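Local coordinates for protein adenosine deaminase 1 (Arthrobacter aurescens, PDB 3RYS) that probably catalyses the zinc-dependent hydrolytic deamination of adenine to hypoxanthine, a step of purine salvage, at residues L237-P248 against M268-N278; V304-I315 against L328-S339. All blocks are in the same frame, centred on the assembly; numbering follows the deposited sequence.

How the contacts relate
Late in the chain, after strand 220-221, the two contacts follow in series, neither nested in the other nor crossing it. Contact 1 closes a 19-residue, partly helical loop, bringing strand 275-277 in parallel beside strand 244-246 in the TIM barrel. The chain then passes through helix 289-300 to contact 2, where a 12-residue connection lets helix 322-339 fold back against helix 304-317. Their centres lie about 16 Å apart, yet they touch: Leu-310 of helix 304-317 packs on Val-275 and Val-277, and Ser-314 on Cys-276. Helix 304-317 thus stands between strand 275-277 and helix 322-339, joining the barrel wall to the C-terminal helix.

Contact 1: L237-P248 against M268-N278; sequences LVAEQVPLTVCP and MLAIGLNVCVN
Leu-244 to Val-246 and Val-275 to Val-277 are neighbouring parallel strands of the TIM barrel, joined as a beta-alpha-beta crossover. Leu-244 N donates to Asn-274 O (2.9 Å), and Cys-276 N returns the bond to Leu-244 O (3.0 Å); the links further along, from Val-246 N to Cys-276 O and from Asn-278 N to Val-246 O, are weak. Asn-274 holds its CG anti to the backbone N (chi1 -177°), which carries ND2 to Gln-241 O (3.2 Å), approaching from above the carbonyl plane. With an alanine here, the Gln-241 carbonyl would probably lose its side-chain donor and the turn leaving helix 231-240 one of its ties to the residues leading into strand 275-277. A water accepts from Asn-274 N and donates to Val-242 O, with a weaker bond to Leu-237 O. Aliphatic side chains suit the face bearing Leu-244, Val-246 and Val-275: Val-275 CG1 lies 3.6 Å from Val-246 CG2, while the flexible Met-268 swings CE to 3.6 Å from Leu-244 CD2. On the other face Thr-245, whose small side chain ends in a hydroxyl, hydrogen-bonds through OG1 to Asp-222 and to the zinc ligand His-19, consistent with a second-shell role. Strand 220-221 flanks strand 244-246, whereas helices 289-300 and 304-317 pack on strand 275-277.

Contact 2: V304-I315 against L328-S339; sequences VPEQATLAANSI and LLDEVTEWVKAS
Ile-315 meets Leu-328, Leu-329 and Val-332 through successive atoms of its branched side chain. At the root, CB lies 3.5 Å from Leu-329 CD1. The CG2 branch rests against the same methyl, Leu-329 CD1, at 3.6 Å, while CG1 leads on past it, the Ile-315 and Leu-329 side chains sliding by each other in opposite directions. Because chi2 is extended (176°), the CD1 tip is carried further out over the facing helix, settling 3.5 Å from Leu-328 CB and 3.7 Å from Val-332 CG1. A beta-branched residue with one longer arm suits this place: both branches reach the facing helix, the short one at Leu-329 and the long one on to Leu-328 and Val-332. These residues belong to an antiparallel pair of helices near the C-terminal end of the TIM-barrel chain, their segment axes 9.6 Å apart and their directions 173° apart. Ala-308 and Ala-312 suit the interface, since each places a lone methyl between the backbones; Ala-308 CB meets Val-332 CG2 at 4.0 Å, and Ala-312 receives Leu-329 CD1. Towards the start of helix 304-317 the large Trp-335 packs against Val-304 and Gln-307. Val-304 CG1 lies over one face of the Trp-335 ring, at its rim near CZ3 (3.8 Å), while the Val-304 carbonyl oxygen comes to the ring edge, near its plane. Gln-307 crosses the indole almost squarely, amide and ring planes 84° apart, and its OE1 lies in the ring plane at the edge. This amphipathic side chain packs the benzene part of its indole between the helices, while NE1 is hydrogen-bonded to Thr-11 OG1 near the N terminus. Helix 304-317 also rests on strands 275-277 and 15-17 through Leu-310, Ala-311 and Ser-314.

Contact 1: L237-P248 against M268-N278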
loop_
_atom_site.group_PDB
_atom_site.type_symbol
_atom_site.label_atom_id
_atom_site.label_comp_id
_atom_site.label_asym_id
_atom_site.label_seq_id
_atom_site.Cartn_x
_atom_site.Cartn_y
_atom_site.Cartn_z
ATOM N N LEU A 237 20.173 3.660 -3.656
ATOM C CA LEU A 237 19.051 2.745 -3.821
ATOM C C LEU A 237 19.490 1.511 -4.600
ATOM O O LEU A 237 19.356 0.379 -4.131
ATOM C CB LEU A 237 17.901 3.444 -4.543
ATOM C CG LEU A 237 16.852 4.164 -3.686
ATOM C CD1 LEU A 237 17.367 4.504 -2.296
ATOM C CD2 LEU A 237 16.343 5.406 -4.397
ATOM N N VAL A 238 20.029 1.743 -5.791
ATOM C CA VAL A 238 20.548 0.673 -6.628
ATOM C C VAL A 238 21.610 -0.163 -5.903
ATOM O O VAL A 238 21.589 -1.393 -5.953
ATOM C CB VAL A 238 21.159 1.238 -7.922
ATOM C CG1 VAL A 238 21.954 0.164 -8.645
ATOM C CG2 VAL A 238 20.074 1.804 -8.816
ATOM N N ALA A 239 22.536 0.518 -5.234
ATOM C CA ALA A 239 23.637 -0.141 -4.538
ATOM C C ALA A 239 23.167 -1.028 -3.383
ATOM O O ALA A 239 23.764 -2.068 -3.098
ATOM C CB ALA A 239 24.627 0.896 -4.033
ATOM N N GLU A 240 22.104 -0.607 -2.709
ATOM C CA GLU A 240 21.652 -1.310 -1.515
ATOM C C GLU A 240 20.442 -2.189 -1.798
ATOM O O GLU A 240 20.047 -3.002 -0.964
ATOM C CB GLU A 240 21.336 -0.315 -0.397
ATOM C CG GLU A 240 22.482 0.622 -0.059
ATOM C CD GLU A 240 22.193 1.479 1.160
ATOM O OE1 GLU A 240 21.116 1.304 1.777
ATOM O OE2 GLU A 240 23.051 2.325 1.501
ATOM N N GLN A 241 19.860 -2.028 -2.980
ATOM C CA GLN A 241 18.705 -2.832 -3.357
ATOM C C GLN A 241 17.529 -2.563 -2.425
ATOM O O GLN A 241 16.774 -3.478 -2.080
ATOM C CB GLN A 241 19.058 -4.322 -3.335
ATOM C CG GLN A 241 19.629 -4.841 -4.635
ATOM C CD GLN A 241 18.795 -4.424 -5.834
ATOM O OE1 GLN A 241 18.983 -3.337 -6.385
ATOM N NE2 GLN A 241 17.872 -5.291 -6.249
ATOM N N VAL A 242 17.393 -1.309 -2.005
ATOM C CA VAL A 242 16.253 -0.887 -1.206
ATOM C C VAL A 242 14.978 -1.096 -2.014
ATOM O O VAL A 242 14.831 -0.537 -3.096
ATOM C CB VAL A 242 16.359 0.602 -0.814
ATOM C CG1 VAL A 242 15.226 0.994 0.118
ATOM C CG2 VAL A 242 17.710 0.894 -0.169
ATOM N N PRO A 243 14.057 -1.921 -1.500
ATOM C CA PRO A 243 12.789 -2.130 -2.206
ATOM C C PRO A 243 12.025 -0.823 -2.353
ATOM O O PRO A 243 11.901 -0.078 -1.378
ATOM C CB PRO A 243 12.022 -3.083 -1.282
ATOM C CG PRO A 243 13.072 -3.750 -0.453
ATOM C CD PRO A 243 14.151 -2.723 -0.270
ATOM N N LEU A 244 11.543 -0.552 -3.565
ATOM C CA LEU A 244 10.701 0.609 -3.837
ATOM C C LEU A 244 9.297 0.166 -4.258
ATOM O O LEU A 244 9.115 -0.439 -5.320
ATOM C CB LEU A 244 11.327 1.499 -4.919
ATOM C CG LEU A 244 12.069 2.760 -4.453
ATOM C CD1 LEU A 244 13.124 2.449 -3.399
ATOM C CD2 LEU A 244 12.689 3.501 -5.629
ATOM N N THR A 245 8.304 0.461 -3.428
ATOM C CA THR A 245 6.943 0.041 -3.731
ATOM C C THR A 245 6.206 1.049 -4.628
ATOM O O THR A 245 5.425 1.880 -4.157
ATOM C CB THR A 245 6.150 -0.301 -2.447
ATOM O OG1 THR A 245 6.002 0.865 -1.630
ATOM C CG2 THR A 245 6.884 -1.371 -1.648
ATOM N N VAL A 246 6.466 0.958 -5.931
ATOM C CA VAL A 246 5.859 1.857 -6.909
ATOM C C VAL A 246 4.369 1.589 -7.120
ATOM O O VAL A 246 3.927 0.441 -7.132
ATOM C CB VAL A 246 6.570 1.769 -8.274
ATOM C CG1 VAL A 246 5.999 2.808 -9.237
ATOM C CG2 VAL A 246 8.075 1.950 -8.105
ATOM N N CYS A 247 3.603 2.662 -7.293
ATOM C CA CYS A 247 2.166 2.562 -7.532
ATOM C C CYS A 247 1.791 3.385 -8.759
ATOM O O CYS A 247 1.461 4.566 -8.641
ATOM C CB CYS A 247 1.383 3.048 -6.309
ATOM S SG CYS A 247 1.977 2.382 -4.732
ATOM N N PRO A 248 1.845 2.756 -9.945
ATOM C CA PRO A 248 1.679 3.424 -11.246
ATOM C C PRO A 248 0.388 4.235 -11.384
ATOM O O PRO A 248 0.454 5.439 -11.628
ATOM C CB PRO A 248 1.695 2.259 -12.238
ATOM C CG PRO A 248 2.507 1.193 -11.536
ATOM C CD PRO A 248 2.141 1.320 -10.093
ATOM N N MET A 268 13.312 2.979 -14.118
ATOM C CA MET A 268 13.716 2.581 -12.770
ATOM C C MET A 268 14.128 1.114 -12.748
ATOM O O MET A 268 15.115 0.734 -12.110
ATOM C CB MET A 268 12.578 2.813 -11.768
ATOM C CG MET A 268 12.199 4.274 -11.568
ATOM S SD MET A 268 10.712 4.490 -10.565
ATOM C CE MET A 268 11.375 4.360 -8.900
ATOM N N LEU A 269 13.351 0.294 -13.448
ATOM C CA LEU A 269 13.651 -1.122 -13.571
ATOM C C LEU A 269 14.945 -1.307 -14.355
ATOM O O LEU A 269 15.849 -2.021 -13.919
ATOM C CB LEU A 269 12.498 -1.847 -14.258
ATOM C CG LEU A 269 12.554 -3.373 -14.286
ATOM C CD1 LEU A 269 12.552 -3.942 -12.875
ATOM C CD2 LEU A 269 11.386 -3.924 -15.091
ATOM N N ALA A 270 15.039 -0.649 -15.505
ATOM C CA ALA A 270 16.226 -0.753 -16.344
ATOM C C ALA A 270 17.518 -0.395 -15.608
ATOM O O ALA A 270 18.552 -1.020 -15.836
ATOM C CB ALA A 270 16.076 0.092 -17.600
ATOM N N ILE A 271 17.467 0.605 -14.731
ATOM C CA ILE A 271 18.673 1.026 -14.019
ATOM C C ILE A 271 18.933 0.247 -12.730
ATOM O O ILE A 271 19.859 0.569 -11.986
ATOM C CB ILE A 271 18.681 2.530 -13.705
ATOM C CG1 ILE A 271 17.523 2.885 -12.772
ATOM C CG2 ILE A 271 18.649 3.349 -14.993
ATOM C CD1 ILE A 271 17.432 4.366 -12.448
ATOM N N GLY A 272 18.116 -0.769 -12.466
ATOM C CA GLY A 272 18.387 -1.693 -11.380
ATOM C C GLY A 272 17.758 -1.377 -10.036
ATOM O O GLY A 272 18.023 -2.072 -9.054
ATOM N N LEU A 273 16.935 -0.333 -9.973
ATOM C CA LEU A 273 16.191 -0.054 -8.750
ATOM C C LEU A 273 15.306 -1.252 -8.432
ATOM O O LEU A 273 14.638 -1.787 -9.317
ATOM C CB LEU A 273 15.336 1.206 -8.897
ATOM C CG LEU A 273 16.070 2.544 -8.984
ATOM C CD1 LEU A 273 15.082 3.670 -9.227
ATOM C CD2 LEU A 273 16.865 2.792 -7.716
ATOM N N ASN A 274 15.313 -1.677 -7.174
ATOM C CA ASN A 274 14.535 -2.838 -6.751
ATOM C C ASN A 274 13.043 -2.525 -6.611
ATOM O O ASN A 274 12.494 -2.533 -5.508
ATOM C CB ASN A 274 15.087 -3.377 -5.436
ATOM C CG ASN A 274 14.372 -4.623 -4.975
ATOM O OD1 ASN A 274 13.814 -5.365 -5.784
ATOM N ND2 ASN A 274 14.382 -4.862 -3.668
ATOM N N VAL A 275 12.392 -2.249 -7.736
ATOM C CA VAL A 275 11.010 -1.783 -7.726
ATOM C C VAL A 275 9.992 -2.904 -7.892
ATOM O O VAL A 275 10.284 -3.952 -8.473
ATOM C CB VAL A 275 10.762 -0.752 -8.841
ATOM C CG1 VAL A 275 11.422 0.581 -8.500
ATOM C CG2 VAL A 275 11.257 -1.292 -10.177
ATOM N N CYS A 276 8.791 -2.666 -7.375
ATOM C CA CYS A 276 7.669 -3.568 -7.586
ATOM C C CYS A 276 6.386 -2.770 -7.798
ATOM O O CYS A 276 6.340 -1.569 -7.525
ATOM C CB CYS A 276 7.518 -4.545 -6.417
ATOM S SG CYS A 276 7.111 -3.785 -4.825
ATOM N N VAL A 277 5.352 -3.448 -8.286
ATOM C CA VAL A 277 4.098 -2.810 -8.672
ATOM C C VAL A 277 3.017 -3.014 -7.613
ATOM O O VAL A 277 2.791 -4.133 -7.152
ATOM C CB VAL A 277 3.605 -3.363 -10.024
ATOM C CG1 VAL A 277 2.270 -2.755 -10.405
ATOM C CG2 VAL A 277 4.642 -3.100 -11.105
ATOM N N ASN A 278 2.353 -1.924 -7.237
ATOM C CA ASN A 278 1.331 -1.946 -6.196
ATOM C C ASN A 278 0.132 -1.079 -6.580
ATOM O O ASN A 278 0.263 -0.152 -7.382
ATOM C CB ASN A 278 1.918 -1.464 -4.867
ATOM C CG ASN A 278 3.171 -2.227 -4.468
ATOM O OD1 ASN A 278 4.264 -1.974 -4.981
ATOM N ND2 ASN A 278 3.016 -3.160 -3.537
HETATM O O HOH W 1 16.833 -0.168 -5.054
#

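Contact 2: V304-I315 against L328-S339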
loop_
_atom_site.group_PDB
_atom_site.type_symbol
_atom_site.label_atom_id
_atom_site.label_comp_id
_atom_site.label_asym_id
_atom_site.label_seq_id
_atom_site.Cartn_x
_atom_site.Cartn_y
_atom_site.Cartn_z
ATOM N N VAL A 304 6.593 -10.129 -20.739
ATOM C CA VAL A 304 6.375 -11.167 -19.738
ATOM C C VAL A 304 7.563 -11.285 -18.774
ATOM O O VAL A 304 7.379 -11.271 -17.555
ATOM C CB VAL A 304 6.070 -12.542 -20.390
ATOM C CG1 VAL A 304 6.217 -13.662 -19.373
ATOM C CG2 VAL A 304 4.680 -12.547 -21.004
ATOM N N PRO A 305 8.787 -11.405 -19.319
ATOM C CA PRO A 305 9.980 -11.473 -18.468
ATOM C C PRO A 305 10.134 -10.223 -17.605
ATOM O O PRO A 305 10.612 -10.308 -16.474
ATOM C CB PRO A 305 11.127 -11.551 -19.477
ATOM C CG PRO A 305 10.512 -12.120 -20.709
ATOM C CD PRO A 305 9.115 -11.585 -20.744
ATOM N N GLU A 306 9.741 -9.069 -18.131
ATOM C CA GLU A 306 9.818 -7.842 -17.349
ATOM C C GLU A 306 8.807 -7.884 -16.201
ATOM O O GLU A 306 9.166 -7.648 -15.043
ATOM C CB GLU A 306 9.620 -6.613 -18.244
ATOM C CG GLU A 306 10.812 -6.342 -19.171
ATOM C CD GLU A 306 10.528 -5.281 -20.231
ATOM O OE1 GLU A 306 9.339 -5.003 -20.500
ATOM O OE2 GLU A 306 11.494 -4.725 -20.799
ATOM N N GLN A 307 7.553 -8.202 -16.529
ATOM C CA GLN A 307 6.503 -8.407 -15.532
ATOM C C GLN A 307 6.935 -9.397 -14.453
ATOM O O GLN A 307 6.703 -9.179 -13.261
ATOM C CB GLN A 307 5.228 -8.924 -16.197
ATOM C CG GLN A 307 4.222 -7.859 -16.595
ATOM C CD GLN A 307 3.023 -8.448 -17.329
ATOM O OE1 GLN A 307 3.155 -8.958 -18.442
ATOM N NE2 GLN A 307 1.848 -8.380 -16.706
ATOM N N ALA A 308 7.556 -10.491 -14.877
ATOM C CA ALA A 308 8.024 -11.505 -13.939
ATOM C C ALA A 308 9.060 -10.933 -12.977
ATOM O O ALA A 308 9.026 -11.204 -11.779
ATOM C CB ALA A 308 8.600 -12.689 -14.688
ATOM N N THR A 309 9.987 -10.148 -13.512
ATOM C CA THR A 309 11.002 -9.513 -12.689
ATOM C C THR A 309 10.338 -8.673 -11.598
ATOM O O THR A 309 10.718 -8.754 -10.427
ATOM C CB THR A 309 11.958 -8.645 -13.536
ATOM O OG1 THR A 309 12.666 -9.479 -14.461
ATOM C CG2 THR A 309 12.963 -7.924 -12.646
ATOM N N LEU A 310 9.340 -7.881 -11.988
ATOM C CA LEU A 310 8.581 -7.057 -11.048
ATOM C C LEU A 310 7.922 -7.910 -9.969
ATOM O O LEU A 310 7.955 -7.572 -8.784
ATOM C CB LEU A 310 7.514 -6.252 -11.789
ATOM C CG LEU A 310 8.039 -5.175 -12.736
ATOM C CD1 LEU A 310 6.903 -4.561 -13.532
ATOM C CD2 LEU A 310 8.799 -4.107 -11.961
ATOM N N ALA A 311 7.318 -9.015 -10.399
ATOM C CA ALA A 311 6.683 -9.965 -9.496
ATOM C C ALA A 311 7.675 -10.520 -8.477
ATOM O O ALA A 311 7.408 -10.517 -7.272
ATOM C CB ALA A 311 6.056 -11.104 -10.290
ATOM N N ALA A 312 8.815 -11.003 -8.964
ATOM C CA ALA A 312 9.806 -11.626 -8.093
ATOM C C ALA A 312 10.420 -10.615 -7.125
ATOM O O ALA A 312 10.743 -10.956 -5.988
ATOM C CB ALA A 312 10.885 -12.329 -8.912
ATOM N N ASN A 313 10.581 -9.375 -7.577
ATOM C CA ASN A 313 10.999 -8.307 -6.683
ATOM C C ASN A 313 10.050 -8.221 -5.494
ATOM O O ASN A 313 10.473 -8.263 -4.341
ATOM C CB ASN A 313 11.026 -6.962 -7.411
ATOM C CG ASN A 313 12.230 -6.811 -8.320
ATOM O OD1 ASN A 313 12.371 -5.803 -9.016
ATOM N ND2 ASN A 313 13.105 -7.809 -8.318
ATOM N N SER A 314 8.758 -8.109 -5.787
ATOM C CA SER A 314 7.752 -7.957 -4.747
ATOM C C SER A 314 7.816 -9.096 -3.729
ATOM O O SER A 314 7.493 -8.909 -2.553
ATOM C CB SER A 314 6.354 -7.885 -5.357
ATOM O OG SER A 314 5.827 -9.185 -5.557
ATOM N N ILE A 315 8.235 -10.274 -4.181
ATOM C CA ILE A 315 8.327 -11.420 -3.287
ATOM C C ILE A 315 9.607 -11.359 -2.465
ATOM O O ILE A 315 9.579 -11.561 -1.250
ATOM C CB ILE A 315 8.247 -12.760 -4.047
ATOM C CG1 ILE A 315 6.919 -12.859 -4.801
ATOM C CG2 ILE A 315 8.399 -13.925 -3.084
ATOM C CD1 ILE A 315 6.790 -14.089 -5.662
ATOM N N LEU A 328 6.446 -19.127 -3.762
ATOM C CA LEU A 328 5.890 -18.057 -4.586
ATOM C C LEU A 328 6.833 -17.708 -5.735
ATOM O O LEU A 328 6.397 -17.497 -6.866
ATOM C CB LEU A 328 5.592 -16.817 -3.739
ATOM C CG LEU A 328 4.201 -16.715 -3.109
ATOM C CD1 LEU A 328 3.678 -18.070 -2.658
ATOM C CD2 LEU A 328 4.207 -15.720 -1.954
ATOM N N LEU A 329 8.127 -17.647 -5.443
ATOM C CA LEU A 329 9.128 -17.440 -6.481
ATOM C C LEU A 329 9.035 -18.511 -7.564
ATOM O O LEU A 329 9.149 -18.215 -8.753
ATOM C CB LEU A 329 10.533 -17.412 -5.877
ATOM C CG LEU A 329 11.234 -16.050 -5.801
ATOM C CD1 LEU A 329 10.266 -14.894 -5.996
ATOM C CD2 LEU A 329 12.004 -15.914 -4.493
ATOM N N ASP A 330 8.822 -19.757 -7.150
ATOM C CA ASP A 330 8.709 -20.858 -8.099
ATOM C C ASP A 330 7.456 -20.719 -8.953
ATOM O O ASP A 330 7.396 -21.219 -10.075
ATOM C CB ASP A 330 8.717 -22.207 -7.375
ATOM C CG ASP A 330 10.117 -22.654 -6.992
ATOM O OD1 ASP A 330 11.091 -22.143 -7.589
ATOM O OD2 ASP A 330 10.245 -23.519 -6.098
ATOM N N GLU A 331 6.475 -20.086 -8.393
ATOM C CA GLU A 331 5.261 -19.784 -9.030
ATOM C C GLU A 331 5.419 -18.772 -10.114
ATOM O O GLU A 331 4.753 -18.874 -11.077
ATOM C CB GLU A 331 4.284 -19.320 -7.990
ATOM C CG GLU A 331 3.256 -20.304 -7.687
ATOM C CD GLU A 331 2.429 -19.970 -6.509
ATOM O OE1 GLU A 331 2.370 -20.755 -5.585
ATOM O OE2 GLU A 331 1.796 -18.955 -6.517
ATOM N N VAL A 332 6.302 -17.807 -9.955
ATOM C CA VAL A 332 6.487 -16.840 -10.986
ATOM C C VAL A 332 7.285 -17.371 -12.126
ATOM O O VAL A 332 7.005 -17.045 -13.257
ATOM C CB VAL A 332 6.928 -15.422 -10.504
ATOM C CG1 VAL A 332 7.256 -15.361 -9.157
ATOM C CG2 VAL A 332 7.952 -14.839 -11.333
ATOM N N THR A 333 8.229 -18.232 -11.812
ATOM C CA THR A 333 8.877 -19.087 -12.774
ATOM C C THR A 333 7.953 -19.961 -13.603
ATOM O O THR A 333 8.130 -20.059 -14.760
ATOM C CB THR A 333 9.880 -20.029 -12.148
ATOM O OG1 THR A 333 10.809 -19.313 -11.360
ATOM C CG2 THR A 333 10.627 -20.728 -13.221
ATOM N N GLU A 334 6.973 -20.598 -13.007
ATOM C CA GLU A 334 6.006 -21.301 -13.774
ATOM C C GLU A 334 5.200 -20.385 -14.628
ATOM O O GLU A 334 4.990 -20.650 -15.751
ATOM C CB GLU A 334 5.093 -22.117 -12.889
ATOM C CG GLU A 334 5.641 -23.414 -12.448
ATOM C CD GLU A 334 6.503 -24.112 -13.461
ATOM O OE1 GLU A 334 5.979 -24.602 -14.467
ATOM O OE2 GLU A 334 7.716 -24.193 -13.237
ATOM N N TRP A 335 4.729 -19.301 -14.087
ATOM C CA TRP A 335 3.896 -18.377 -14.850
ATOM C C TRP A 335 4.600 -17.915 -16.124
ATOM O O TRP A 335 3.988 -17.834 -17.185
ATOM C CB TRP A 335 3.492 -17.172 -13.998
ATOM C CG TRP A 335 2.711 -16.145 -14.759
ATOM C CD1 TRP A 335 1.383 -16.181 -15.056
ATOM C CD2 TRP A 335 3.217 -14.925 -15.323
ATOM N NE1 TRP A 335 1.026 -15.062 -15.771
ATOM C CE2 TRP A 335 2.132 -14.276 -15.948
ATOM C CE3 TRP A 335 4.480 -14.326 -15.363
ATOM C CZ2 TRP A 335 2.274 -13.048 -16.604
ATOM C CZ3 TRP A 335 4.619 -13.110 -16.014
ATOM C CH2 TRP A 335 3.521 -12.485 -16.627
ATOM N N VAL A 336 5.891 -17.620 -16.011
ATOM C CA VAL A 336 6.682 -17.185 -17.157
ATOM C C VAL A 336 6.776 -18.261 -18.232
ATOM O O VAL A 336 6.577 -17.985 -19.415
ATOM C CB VAL A 336 8.106 -16.800 -16.732
ATOM C CG1 VAL A 336 8.958 -16.483 -17.951
ATOM C CG2 VAL A 336 8.062 -15.627 -15.783
ATOM N N LYS A 337 7.010 -19.482 -17.822
ATOM C CA LYS A 337 7.138 -20.568 -18.735
ATOM C C LYS A 337 5.870 -20.908 -19.413
ATOM O O LYS A 337 5.863 -21.291 -20.536
ATOM C CB LYS A 337 7.604 -21.779 -17.997
ATOM C CG LYS A 337 9.010 -21.809 -17.741
ATOM C CD LYS A 337 9.293 -22.965 -16.953
ATOM C CE LYS A 337 10.575 -22.814 -16.266
ATOM N NZ LYS A 337 11.216 -24.102 -16.119
ATOM N N ALA A 338 4.789 -20.775 -18.700
ATOM C CA ALA A 338 3.495 -20.996 -19.262
ATOM C C ALA A 338 3.012 -19.835 -20.128
ATOM O O ALA A 338 2.096 -19.959 -20.872
ATOM C CB ALA A 338 2.548 -21.235 -18.176
ATOM N N SER A 339 3.663 -18.705 -20.020
ATOM C CA SER A 339 3.159 -17.462 -20.512
ATOM C C SER A 339 3.914 -16.892 -21.664
ATOM O O SER A 339 3.587 -15.854 -22.121
ATOM C CB SER A 339 3.189 -16.430 -19.393
ATOM O OG SER A 339 2.017 -16.463 -18.658
#